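Local coordinates for protein peptidase S8 and S53, subtilisin, kexin, sedolisin (Mycobacterium smegmatis, PDB 4KG7) that is a subtilisin-like serine protease (mycosin MycP3) of the ESX-3 type VII secretion system, probably cleaving peptide bonds through an Asp-His-Ser charge relay, at residues 32-36 with 293-297; 84-90 with 128-134; 99-103 with 137-141. All coordinates share one frame; numbering follows the deposited sequence. Where two conformers were deposited one is given.

Interaction 1. Residues 32-36 with 293-297; sequences CITTS and VSNAP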
# COMPACT_ATOMS: atom_id res chain seq x y z
N CYS A 32 -12.89 -1.84 -18.20
CA CYS A 32 -11.53 -1.74 -17.71
C CYS A 32 -10.85 -0.44 -18.16
O CYS A 32 -11.16 0.15 -19.19
CB CYS A 32 -10.68 -2.90 -18.18
SG CYS A 32 -11.21 -4.52 -17.59
N ILE A 33 -9.87 -0.04 -17.36
CA ILE A 33 -9.11 1.20 -17.48
C ILE A 33 -7.64 0.82 -17.61
O ILE A 33 -7.17 -0.15 -17.01
CB ILE A 33 -9.32 2.02 -16.16
CG1 ILE A 33 -10.77 2.47 -16.08
CG2 ILE A 33 -8.40 3.23 -16.04
CD1 ILE A 33 -11.25 3.07 -17.35
N THR A 34 -6.90 1.60 -18.39
CA THR A 34 -5.47 1.59 -18.38
C THR A 34 -4.93 2.97 -18.07
O THR A 34 -5.57 3.99 -18.40
CB THR A 34 -4.89 1.11 -19.71
OG1 THR A 34 -5.33 1.96 -20.79
CG2 THR A 34 -5.32 -0.33 -19.99
N THR A 35 -3.75 3.01 -17.45
CA THR A 35 -3.05 4.27 -17.20
C THR A 35 -2.35 4.77 -18.48
O THR A 35 -1.95 3.97 -19.32
CB THR A 35 -2.01 4.10 -16.07
OG1 THR A 35 -1.17 2.97 -16.35
CG2 THR A 35 -2.70 3.86 -14.77
N SER A 36 -2.22 6.08 -18.60
CA SER A 36 -1.81 6.72 -19.84
C SER A 36 -0.76 7.79 -19.54
O SER A 36 -0.47 8.10 -18.40
CB SER A 36 -3.03 7.42 -20.54
OG SER A 36 -4.09 6.49 -20.79
N VAL A 293 4.63 2.02 -14.17
CA VAL A 293 4.40 1.12 -15.30
C VAL A 293 2.91 1.04 -15.63
O VAL A 293 2.05 1.04 -14.75
CB VAL A 293 4.97 -0.27 -14.92
CG1 VAL A 293 4.69 -1.31 -15.98
CG2 VAL A 293 6.47 -0.18 -14.59
N SER A 294 2.62 0.91 -16.92
CA SER A 294 1.25 0.83 -17.39
C SER A 294 0.77 -0.60 -17.53
O SER A 294 1.58 -1.48 -17.84
CB SER A 294 1.15 1.54 -18.76
OG SER A 294 -0.17 1.46 -19.28
N ASN A 295 -0.53 -0.81 -17.31
CA ASN A 295 -1.21 -2.08 -17.65
C ASN A 295 -1.70 -2.15 -19.10
O ASN A 295 -2.32 -3.13 -19.49
CB ASN A 295 -2.38 -2.35 -16.71
CG ASN A 295 -3.45 -1.26 -16.76
OD1 ASN A 295 -3.15 -0.10 -17.00
ND2 ASN A 295 -4.70 -1.63 -16.45
N ALA A 296 -1.43 -1.12 -19.90
CA ALA A 296 -1.72 -1.20 -21.34
C ALA A 296 -0.83 -2.27 -21.97
O ALA A 296 0.21 -2.61 -21.44
CB ALA A 296 -1.44 0.15 -22.00
N PRO A 297 -1.23 -2.79 -23.14
CA PRO A 297 -0.50 -3.91 -23.74
C PRO A 297 1.01 -3.70 -23.92
O PRO A 297 1.78 -4.63 -23.75
CB PRO A 297 -1.18 -4.08 -25.09
CG PRO A 297 -2.58 -3.61 -24.85
CD PRO A 297 -2.48 -2.49 -23.85
O HOH W 1 -0.84 1.02 -14.67

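Interaction 2. Residues 84-90 with 128-134; sequences NVEAGGD and ARLISIR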
# COMPACT_ATOMS: atom_id res chain seq x y z
N ASN A 84 8.91 -9.79 -13.39
CA ASN A 84 9.26 -10.41 -12.12
C ASN A 84 8.03 -10.59 -11.23
O ASN A 84 8.12 -10.40 -10.00
CB ASN A 84 10.34 -9.58 -11.40
CG ASN A 84 9.96 -8.11 -11.20
OD1 ASN A 84 9.26 -7.52 -12.02
ND2 ASN A 84 10.47 -7.51 -10.12
N VAL A 85 6.89 -10.93 -11.86
CA VAL A 85 5.62 -11.09 -11.10
C VAL A 85 5.03 -12.50 -11.14
O VAL A 85 4.78 -13.09 -12.20
CB VAL A 85 4.53 -10.13 -11.60
CG1 VAL A 85 3.37 -10.07 -10.61
CG2 VAL A 85 5.11 -8.75 -11.85
N GLU A 86 4.78 -13.01 -9.94
CA GLU A 86 4.28 -14.36 -9.68
C GLU A 86 2.78 -14.28 -9.41
O GLU A 86 2.31 -13.33 -8.76
CB GLU A 86 5.03 -14.93 -8.44
CG GLU A 86 4.52 -16.27 -7.90
CD GLU A 86 5.23 -16.74 -6.63
OE1 GLU A 86 6.23 -16.12 -6.21
OE2 GLU A 86 4.79 -17.74 -6.04
N ALA A 87 2.03 -15.27 -9.87
CA ALA A 87 0.61 -15.35 -9.61
C ALA A 87 0.31 -15.61 -8.14
O ALA A 87 0.87 -16.54 -7.57
CB ALA A 87 0.03 -16.47 -10.46
N GLY A 88 -0.58 -14.81 -7.55
CA GLY A 88 -1.03 -15.02 -6.18
C GLY A 88 -2.53 -15.18 -6.07
O GLY A 88 -3.02 -15.34 -4.96
N GLY A 89 -3.25 -15.16 -7.18
CA GLY A 89 -4.66 -15.46 -7.17
C GLY A 89 -5.57 -14.23 -7.15
O GLY A 89 -5.12 -13.10 -7.28
N ASP A 90 -6.87 -14.50 -6.96
CA ASP A 90 -7.91 -13.53 -7.26
C ASP A 90 -9.08 -13.72 -6.28
O ASP A 90 -9.54 -14.84 -6.04
CB ASP A 90 -8.35 -13.78 -8.72
CG ASP A 90 -9.23 -12.69 -9.31
OD1 ASP A 90 -9.62 -11.74 -8.62
OD2 ASP A 90 -9.56 -12.81 -10.51
N ALA A 128 13.96 -7.53 -6.39
CA ALA A 128 12.93 -8.24 -5.63
C ALA A 128 11.96 -8.96 -6.57
O ALA A 128 11.87 -8.63 -7.75
CB ALA A 128 12.20 -7.28 -4.72
N ARG A 129 11.26 -9.93 -6.05
CA ARG A 129 10.21 -10.61 -6.80
C ARG A 129 8.88 -10.17 -6.25
O ARG A 129 8.77 -9.84 -5.08
CB ARG A 129 10.37 -12.11 -6.68
CG ARG A 129 11.47 -12.61 -7.59
CD ARG A 129 11.60 -14.11 -7.56
NE ARG A 129 11.92 -14.64 -6.22
CZ ARG A 129 11.04 -15.08 -5.32
NH1 ARG A 129 9.73 -15.04 -5.54
NH2 ARG A 129 11.48 -15.55 -4.15
N LEU A 130 7.88 -10.12 -7.10
CA LEU A 130 6.57 -9.73 -6.67
C LEU A 130 5.61 -10.90 -6.76
O LEU A 130 5.75 -11.74 -7.65
CB LEU A 130 6.03 -8.63 -7.60
CG LEU A 130 6.85 -7.35 -7.60
CD1 LEU A 130 6.36 -6.44 -8.71
CD2 LEU A 130 6.77 -6.68 -6.25
N ILE A 131 4.67 -10.95 -5.84
CA ILE A 131 3.49 -11.83 -5.95
C ILE A 131 2.27 -10.91 -6.04
O ILE A 131 2.08 -10.04 -5.16
CB ILE A 131 3.32 -12.75 -4.73
CG1 ILE A 131 4.51 -13.68 -4.59
CG2 ILE A 131 2.04 -13.56 -4.86
CD1 ILE A 131 4.60 -14.30 -3.22
N SER A 132 1.47 -11.08 -7.09
CA SER A 132 0.24 -10.30 -7.25
C SER A 132 -1.00 -11.07 -6.81
O SER A 132 -1.30 -12.12 -7.36
CB SER A 132 0.03 -9.93 -8.70
OG SER A 132 -1.18 -9.22 -8.81
N ILE A 133 -1.71 -10.52 -5.83
CA ILE A 133 -2.99 -11.07 -5.36
C ILE A 133 -4.04 -10.01 -5.65
O ILE A 133 -3.98 -8.90 -5.10
CB ILE A 133 -2.96 -11.36 -3.84
CG1 ILE A 133 -1.89 -12.41 -3.52
CG2 ILE A 133 -4.31 -11.84 -3.35
CD1 ILE A 133 -1.63 -12.55 -2.03
N ARG A 134 -4.97 -10.31 -6.53
CA ARG A 134 -6.02 -9.34 -6.79
C ARG A 134 -7.09 -9.48 -5.71
O ARG A 134 -7.86 -10.42 -5.68
CB ARG A 134 -6.69 -9.46 -8.19
CG ARG A 134 -7.79 -8.41 -8.34
CD ARG A 134 -8.25 -8.17 -9.76
NE ARG A 134 -9.00 -9.29 -10.31
CZ ARG A 134 -9.59 -9.27 -11.49
NH1 ARG A 134 -9.59 -8.16 -12.22
NH2 ARG A 134 -10.22 -10.36 -11.93

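Interaction 3. Residues 99-103 with 137-141; sequences TDCDG and SPRFA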
# COMPACT_ATOMS: atom_id res chain seq x y z
N THR A 99 -4.08 -10.16 -14.08
CA THR A 99 -4.92 -9.30 -14.87
C THR A 99 -5.30 -8.07 -14.04
O THR A 99 -5.90 -8.18 -12.99
CB THR A 99 -6.21 -10.01 -15.32
OG1 THR A 99 -5.88 -11.14 -16.13
CG2 THR A 99 -7.05 -9.06 -16.10
N ASP A 100 -4.98 -6.88 -14.54
CA ASP A 100 -5.31 -5.64 -13.88
C ASP A 100 -6.27 -4.83 -14.75
O ASP A 100 -5.85 -4.24 -15.74
CB ASP A 100 -4.01 -4.87 -13.64
CG ASP A 100 -4.22 -3.57 -12.89
OD1 ASP A 100 -5.37 -3.30 -12.45
OD2 ASP A 100 -3.25 -2.80 -12.78
N CYS A 101 -7.52 -4.79 -14.33
CA CYS A 101 -8.58 -4.08 -15.06
C CYS A 101 -8.66 -2.60 -14.65
O CYS A 101 -9.45 -1.84 -15.20
CB CYS A 101 -9.91 -4.82 -14.76
SG CYS A 101 -11.45 -4.30 -15.58
N ASP A 102 -7.80 -2.18 -13.71
CA ASP A 102 -7.90 -0.85 -13.09
C ASP A 102 -6.66 0.01 -13.33
O ASP A 102 -6.76 1.23 -13.44
CB ASP A 102 -8.06 -0.99 -11.59
CG ASP A 102 -9.38 -1.58 -11.21
OD1 ASP A 102 -10.34 -0.79 -11.04
OD2 ASP A 102 -9.50 -2.82 -11.12
N GLY A 103 -5.51 -0.60 -13.38
CA GLY A 103 -4.25 0.10 -13.58
C GLY A 103 -3.47 0.29 -12.28
O GLY A 103 -2.26 0.60 -12.29
N SER A 137 -11.43 -4.73 -6.81
CA SER A 137 -11.54 -3.89 -8.01
C SER A 137 -12.86 -3.18 -7.95
O SER A 137 -13.89 -3.84 -7.82
CB SER A 137 -11.49 -4.71 -9.29
OG SER A 137 -11.89 -3.86 -10.39
N PRO A 138 -12.86 -1.84 -8.06
CA PRO A 138 -14.13 -1.12 -8.15
C PRO A 138 -14.86 -1.29 -9.46
O PRO A 138 -15.99 -0.77 -9.61
CB PRO A 138 -13.73 0.34 -8.00
CG PRO A 138 -12.32 0.41 -8.35
CD PRO A 138 -11.70 -0.94 -8.09
N ARG A 139 -14.24 -2.00 -10.42
CA ARG A 139 -14.91 -2.28 -11.69
C ARG A 139 -15.90 -3.45 -11.57
O ARG A 139 -16.59 -3.77 -12.52
CB ARG A 139 -13.89 -2.62 -12.78
CG ARG A 139 -12.88 -1.52 -13.08
CD ARG A 139 -13.53 -0.31 -13.69
NE ARG A 139 -12.60 0.80 -13.81
CZ ARG A 139 -12.20 1.53 -12.78
NH1 ARG A 139 -12.67 1.30 -11.55
NH2 ARG A 139 -11.35 2.53 -12.96
N PHE A 140 -15.92 -4.11 -10.40
CA PHE A 140 -16.75 -5.29 -10.18
C PHE A 140 -17.67 -5.10 -8.99
O PHE A 140 -17.39 -4.33 -8.07
CB PHE A 140 -15.88 -6.53 -9.94
CG PHE A 140 -15.15 -6.99 -11.15
CD1 PHE A 140 -14.05 -6.29 -11.61
CD2 PHE A 140 -15.56 -8.12 -11.85
CE1 PHE A 140 -13.37 -6.69 -12.74
CE2 PHE A 140 -14.86 -8.53 -12.98
CZ PHE A 140 -13.78 -7.80 -13.43
N ALA A 141 -18.78 -5.80 -9.04
CA ALA A 141 -19.74 -5.84 -7.95
C ALA A 141 -20.36 -7.23 -7.92
O ALA A 141 -20.26 -7.97 -8.88
CB ALA A 141 -20.82 -4.79 -8.18

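Interaction 1. Residues 32-36 with 293-297
The carboxamide of Asn295 lies against the backbone of residues 33-35 and bonds to it with both ends. Asn295 ND2 donates to Ile33 O at 2.9 Å, in the carbonyl plane and on a lone pair, while Asn295 OD1 accepts from Thr35 N at 3.2 Å with an angle of 155° at the hydrogen. CG of Asn295 stands between its own N and carbonyl carbon (chi1 60°), which turns the amide toward the other segment. Two bonds from one flat group fix its rotation, and ND2 has a further acceptor in Asp100 O. The side chain of Thr34 crosses this amide at a slant, Thr34 CB 3.4 Å from Asn295 OD1 and Thr34 CG2 3.9 Å from Ala296 CA. Ser294 OG donates to Thr35 O at 3.1 Å, tilted from the carbonyl plane, and accepts from Ala296 N, closing an ST turn. Thr35 OG1 bonds to Ser302 OG and lies 2.6 Å from a water that bridges to Val293 O. The amide's two bonds thus join two loops of this subtilisin fold, with the side chain of Thr35 about 7 Å from that of His104 of the predicted charge relay.

Interaction 2. Residues 84-90 with 128-134
Arg134 and Asp90 lie side by side at the C-terminal ends of two parallel strands, and the arginine can be followed outward atom by atom. Arg134 CB is 3.7 Å from Asp90 OD1, and CG and CD run on past the same oxygen. CG is anti to the backbone N (chi1 179°), and a bend at chi3 of 70° turns the guanidinium back to the carboxylate. Arg134 NE then donates to Asp90 OD1 at 3.0 Å, arriving from above the carboxylate plane, whereas Arg134 NH2 meets Asp90 OD2 on its syn side at 2.9 Å. The grip is side-on, one nitrogen to each oxygen, with the acid at the edge of the guanidinium. NH2 has a second acid in Glu93, and Thr95 bonds Asp90 OD2, so this buried pair is tied to the loop that follows strand 85-90.

The strands, 85-90 and 129-134, flank helix 104-113 in sequence and form a beta-alpha-beta crossover at one margin of the parallel subtilisin sheet. Backbone bonds such as Ser132 N to Glu86 O (2.9 Å) set the register until it slips by one residue between Ala87 and Asp90, a beta bulge. Glycines occupy the bulge: Gly88 CA comes within 3.6 Å of Ile131 CG2, and Gly89 has a positive phi of 97°, where a CB would jam against the preceding carbonyl O.

On one face Val85 CG2 touches Leu130 CD1, and Leu130 also reaches helix 104-113. On the other, in one of its two conformers, Glu86 lies alongside Ile131 with Glu86 OE1 3.4 Å from Ile131 CG1; a long salt bridge from that oxygen to Arg129 NH1 is tentative. Before the strands, Asn84 ND2 donates to Ala128 O nearly in its own amide plane.

Interaction 3. Residues 99-103 with 137-141
Two different first torsions bring Asp102 and Ser137 together: CG of Asp102 lies beside its backbone N (chi1 -68°), whereas OG of Ser137 is anti to its own (chi1 167°). Ser137 OG then donates to Asp102 OD2 at 2.7 Å, using the syn lone pair of the carboxylate. Ser137 OG also accepts from Arg139 N, forming an ST turn at the start of the type I turn from Ser137 to Phe140. One hydroxyl thus couples the acid to the turn backbone.

The other oxygen, Asp102 OD1, sits above one face of the Arg139 guanidinium, offset toward its rim and 3.2 Å from Arg139 NH1. With the two planes 72° apart and no N-H directed at the oxygen, this salt bridge rests on charge alone. A bend at chi2 folds the arginine so that Arg139 CG also packs against Asp102 OD1, at 3.3 Å. Pro138 CD approaches Asp102 OD1 equally closely.

Cys101 SG, disulfide-bonded to Cys32, touches Arg139 CG at 4.0 Å and approaches Phe140 CE1 at 4.2 Å, an oblique sulfur-aromatic contact. Asp100 OD1 accepts from Asp102 N and Gly103 N on one face of its plane, an Asx turn within a wider Asx motif. It shapes the loop just before helix 104-113, where Gly103 is the N-cap and His104, of the predicted charge relay of subtilases, is the first helical residue.

How the interactions relate
Interaction 2 joins neighbouring strands of the parallel sheet, one of them outermost, through regular backbone bonds and apolar side chains; it is partly buried, though its two-nitrogen salt bridge is buried. Interactions 1 and 3 join largely irregular segments outside that sheet, 137-141 running into strand 140-142, mainly by an asparagine amide in one and an aspartate in the other; the first is partly buried, the third buried. They meet directly: the Cys32-Cys101 disulfide links 32-36 to 99-103, and Ile33 packs on Arg139. Interaction 2 comes close to interaction 3 where Arg134 nears Thr99 and Phe140, but stays about 7 Å from interaction 1 at the nearest atoms. Along the chain, interaction 1 encloses both others.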